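Local atomic coordinates of fiber (Human adenovirus 35, PDB entry 2QLK), a protein that forms the trimeric fibre of the virion, whose C-terminal knob domain, the part described here, binds the host receptor CD46 during attachment to cells. Residues Leu24-Gly27 / Ile28-Pro32; Phe75-Lys78 / Thr79-Ile82. All blocks are in the same frame, centred on the assembly; numbering follows the deposited sequence.

Contact 1 (Leu24-Gly27 / Ile28-Pro32); sequences LWTG and INPPP
W25 and I28 run alongside each other in the same direction, the isoleucine next to the six-membered part of the indole. CG1 of I28 does the touching. It sits 3.6 Å from CZ3 of W25 and 3.7 Å from CH2 of the same ring. The W25 ring is set by a chi1 of 67°, which puts CG between the backbone N and the carbonyl carbon. A chi1 of -66° turns CG1 of I28 back beside its own N and over toward CZ3 and CH2.

The backbone between them passes over one face of the indole. CA of G27 lies 3.7 Å above the ring plane, over its centre. N of I28 follows at 3.9 Å above the plane, shifted toward the rim. G27 has a positive phi of 87°, a backbone shape that glycine takes easily, and its CA rests on the ring.

This turn is where the short strand 23-25 of the knob's antiparallel beta-sandwich ends and the proline-rich loop before strand 45-54 begins. Strand 23-25 lies between strands 106-107 and 45-54 in its sheet. P30 packs back onto the turn, with its CB 3.7 Å from O of T26. OG1 of T26 has its main partner in the neighbouring strand, where it hydrogen-bonds to N of L49. NE1 of W25 makes a weak hydrogen bond to O of N107. In the trimer, I208 of a neighbouring subunit packs on W25, and S126 of that subunit packs on I28.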
loop_
_atom_site.group_PDB
_atom_site.type_symbol
_atom_site.label_atom_id
_atom_site.label_comp_id
_atom_site.label_asym_id
_atom_site.label_seq_id
_atom_site.Cartn_x
_atom_site.Cartn_y
_atom_site.Cartn_z
ATOM N N LEU A 24 5.050 -17.256 4.164
ATOM C CA LEU A 24 5.257 -17.503 5.586
ATOM C C LEU A 24 4.166 -16.729 6.354
ATOM O O LEU A 24 4.032 -15.515 6.185
ATOM C CB LEU A 24 6.645 -17.003 5.971
ATOM C CG LEU A 24 7.255 -17.328 7.324
ATOM C CD1 LEU A 24 7.336 -18.849 7.530
ATOM C CD2 LEU A 24 8.648 -16.703 7.371
ATOM N N TRP A 25 3.377 -17.411 7.182
ATOM C CA TRP A 25 2.305 -16.724 7.893
ATOM C C TRP A 25 1.875 -17.363 9.194
ATOM O O TRP A 25 2.331 -18.452 9.567
ATOM C CB TRP A 25 1.077 -16.587 6.978
ATOM C CG TRP A 25 0.415 -17.900 6.622
ATOM C CD1 TRP A 25 0.953 -19.149 6.743
ATOM C CD2 TRP A 25 -0.902 -18.087 6.074
ATOM N NE1 TRP A 25 0.061 -20.097 6.309
ATOM C CE2 TRP A 25 -1.085 -19.476 5.892
ATOM C CE3 TRP A 25 -1.942 -17.217 5.721
ATOM C CZ2 TRP A 25 -2.269 -20.021 5.370
ATOM C CZ3 TRP A 25 -3.127 -17.762 5.197
ATOM C CH2 TRP A 25 -3.274 -19.154 5.029
ATOM N N THR A 26 0.965 -16.679 9.873
ATOM C CA THR A 26 0.449 -17.146 11.136
ATOM C C THR A 26 -0.737 -18.088 10.926
ATOM O O THR A 26 -1.252 -18.633 11.893
ATOM C CB THR A 26 -0.043 -15.971 12.019
ATOM O OG1 THR A 26 -0.994 -15.184 11.292
ATOM C CG2 THR A 26 1.095 -15.101 12.464
ATOM N N GLY A 27 -1.148 -18.285 9.675
ATOM C CA GLY A 27 -2.309 -19.116 9.400
ATOM C C GLY A 27 -3.498 -18.177 9.506
ATOM O O GLY A 27 -3.439 -17.226 10.292
ATOM N N ILE A 28 -4.564 -18.420 8.750
ATOM C CA ILE A 28 -5.728 -17.534 8.773
ATOM C C ILE A 28 -6.255 -17.107 10.142
ATOM O O ILE A 28 -5.841 -16.077 10.665
ATOM C CB ILE A 28 -6.899 -18.119 7.961
ATOM C CG1 ILE A 28 -6.518 -18.161 6.477
ATOM C CG2 ILE A 28 -8.150 -17.258 8.145
ATOM C CD1 ILE A 28 -7.586 -18.725 5.578
ATOM N N ASN A 29 -7.177 -17.877 10.711
ATOM C CA ASN A 29 -7.759 -17.550 12.013
ATOM C C ASN A 29 -7.012 -18.269 13.135
ATOM O O ASN A 29 -7.510 -19.247 13.693
ATOM C CB ASN A 29 -9.236 -17.961 12.036
ATOM C CG ASN A 29 -9.925 -17.619 13.347
ATOM O OD1 ASN A 29 -9.520 -18.069 14.419
ATOM N ND2 ASN A 29 -10.979 -16.821 13.262
ATOM N N PRO A 30 -5.818 -17.778 13.493
ATOM C CA PRO A 30 -5.010 -18.392 14.548
ATOM C C PRO A 30 -5.606 -18.204 15.930
ATOM O O PRO A 30 -6.477 -17.361 16.134
ATOM C CB PRO A 30 -3.693 -17.653 14.427
ATOM C CG PRO A 30 -4.179 -16.263 14.212
ATOM C CD PRO A 30 -5.270 -16.452 13.156
ATOM N N PRO A 31 -5.144 -19.004 16.905
ATOM C CA PRO A 31 -5.653 -18.878 18.268
ATOM C C PRO A 31 -4.924 -17.683 18.886
ATOM O O PRO A 31 -4.055 -17.089 18.231
ATOM C CB PRO A 31 -5.219 -20.192 18.907
ATOM C CG PRO A 31 -3.882 -20.427 18.256
ATOM C CD PRO A 31 -4.186 -20.120 16.798
ATOM N N PRO A 32 -5.287 -17.287 20.119
ATOM C CA PRO A 32 -4.561 -16.153 20.714
ATOM C C PRO A 32 -3.093 -16.556 20.568
ATOM O O PRO A 32 -2.705 -17.652 21.016
ATOM C CB PRO A 32 -5.026 -16.164 22.164
ATOM C CG PRO A 32 -6.468 -16.663 22.049
ATOM C CD PRO A 32 -6.386 -17.750 20.986
#

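Contact 2 (Phe75-Lys78 / Thr79-Ile82); sequences FTQK and TANI
Q77 folds back over the start of strand 79-88 and supplies the polar part of this turn. Its NE2 donates a hydrogen bond to O of T79 at 3.0 Å. The N-H...O angle is 135°, so the bond is clearly bent. That oxygen sits too close to CG of Q77 in the model, so the details of the bond are less sure. The Q77 side chain reaches it with CG between the backbone N and the carbonyl carbon (chi1 53°) and a bend at chi2. The chain thus curls back toward the strand, though Q77 stays exposed.

The apolar part is carried by F75 and A80. CB of A80 comes to the edge of the phenyl ring, near its plane, and is 4.1 Å from CE1 of F75. The methyl group meets the ring rim and does not lie over a face. The same CB has NE2 of Q77 at 3.9 Å, so A80 is approached by both an aromatic rim and an amide. F75 and A80 are buried, whereas Q77, K78 and T79 are exposed.

Strand 79-88 is an outermost strand of the four-stranded antiparallel sheet within this chain. Its backbone pairs with strand 177-186, through A80 with L185 and I82 with W183. K78 makes a backbone hydrogen bond with A187, just beyond that strand. The F75 ring meets Y149 of strand 142-150 edge-to-face and also packs on L185, tying the incoming loop to the sheet.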
loop_
_atom_site.group_PDB
_atom_site.type_symbol
_atom_site.label_atom_id
_atom_site.label_comp_id
_atom_site.label_asym_id
_atom_site.label_seq_id
_atom_site.Cartn_x
_atom_site.Cartn_y
_atom_site.Cartn_z
ATOM N N PHE A 75 -9.145 0.844 24.068
ATOM C CA PHE A 75 -9.737 1.914 23.283
ATOM C C PHE A 75 -10.846 2.702 23.995
ATOM O O PHE A 75 -11.677 3.326 23.337
ATOM C CB PHE A 75 -10.190 1.377 21.907
ATOM C CG PHE A 75 -9.028 1.053 20.961
ATOM C CD1 PHE A 75 -7.710 1.351 21.318
ATOM C CD2 PHE A 75 -9.259 0.469 19.706
ATOM C CE1 PHE A 75 -6.627 1.069 20.434
ATOM C CE2 PHE A 75 -8.186 0.182 18.815
ATOM C CZ PHE A 75 -6.878 0.482 19.181
ATOM N N THR A 76 -10.868 2.652 25.335
ATOM C CA THR A 76 -11.820 3.461 26.109
ATOM C C THR A 76 -11.067 4.757 26.492
ATOM O O THR A 76 -11.636 5.701 27.053
ATOM C CB THR A 76 -12.286 2.767 27.417
ATOM O OG1 THR A 76 -11.143 2.406 28.202
ATOM C CG2 THR A 76 -13.121 1.527 27.112
ATOM N N GLN A 77 -9.780 4.796 26.175
ATOM C CA GLN A 77 -8.950 5.969 26.456
ATOM C C GLN A 77 -8.606 6.647 25.127
ATOM O O GLN A 77 -8.543 5.989 24.092
ATOM C CB GLN A 77 -7.670 5.544 27.172
ATOM C CG GLN A 77 -6.915 4.459 26.440
ATOM C CD GLN A 77 -6.161 3.523 27.368
ATOM O OE1 GLN A 77 -6.681 3.116 28.408
ATOM N NE2 GLN A 77 -4.936 3.160 26.984
ATOM N N LYS A 78 -8.380 7.954 25.159
ATOM C CA LYS A 78 -8.065 8.698 23.947
ATOM C C LYS A 78 -6.678 8.376 23.390
ATOM O O LYS A 78 -6.374 8.678 22.232
ATOM C CB LYS A 78 -8.172 10.198 24.221
ATOM C CG LYS A 78 -7.369 10.657 25.427
ATOM C CD LYS A 78 -7.257 12.178 25.490
ATOM C CE LYS A 78 -6.353 12.724 24.385
ATOM N NZ LYS A 78 -6.216 14.207 24.435
ATOM N N THR A 79 -5.837 7.760 24.211
ATOM C CA THR A 79 -4.490 7.423 23.792
ATOM C C THR A 79 -4.167 5.962 24.095
ATOM O O THR A 79 -4.615 5.406 25.089
ATOM C CB THR A 79 -3.469 8.321 24.506
ATOM O OG1 THR A 79 -2.183 8.151 23.903
ATOM C CG2 THR A 79 -3.387 7.961 25.989
ATOM N N ALA A 80 -3.392 5.327 23.224
ATOM C CA ALA A 80 -3.035 3.926 23.460
ATOM C C ALA A 80 -1.871 3.536 22.572
ATOM O O ALA A 80 -1.639 4.139 21.526
ATOM C CB ALA A 80 -4.225 3.031 23.183
ATOM N N ASN A 81 -1.141 2.522 22.989
ATOM C CA ASN A 81 0.003 2.068 22.233
ATOM C C ASN A 81 0.092 0.562 22.400
ATOM O O ASN A 81 -0.067 0.024 23.502
ATOM C CB ASN A 81 1.279 2.721 22.753
ATOM C CG ASN A 81 2.502 2.274 21.992
ATOM O OD1 ASN A 81 2.763 2.739 20.878
ATOM N ND2 ASN A 81 3.257 1.349 22.579
ATOM N N ILE A 82 0.316 -0.116 21.290
ATOM C CA ILE A 82 0.429 -1.548 21.274
ATOM C C ILE A 82 1.693 -1.825 20.498
ATOM O O ILE A 82 1.921 -1.239 19.432
ATOM C CB ILE A 82 -0.752 -2.161 20.569
ATOM C CG1 ILE A 82 -2.018 -1.876 21.395
ATOM C CG2 ILE A 82 -0.477 -3.649 20.292
ATOM C CD1 ILE A 82 -3.313 -2.328 20.746
#

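Contact 1 and contact 2 mark opposite kinds of chain junction. At 24-32 a strand runs out into a loop; at 75-82 a loop runs into a strand. They belong to different sheets of the knob. Their centres are 25 Å apart and they do not touch. In contact 1 three of six touching residues are buried and one exposed; in contact 2, the more superficial, two of five are buried and three exposed. In contact 1 backbone atoms lie over the ring face, and no hydrogen bond crosses its segments. Contact 2 uses a ring edge and adds a bent hydrogen bond from a side-chain amide to a backbone oxygen. Contact 1 borders another subunit, while no other chain of the trimer touches contact 2.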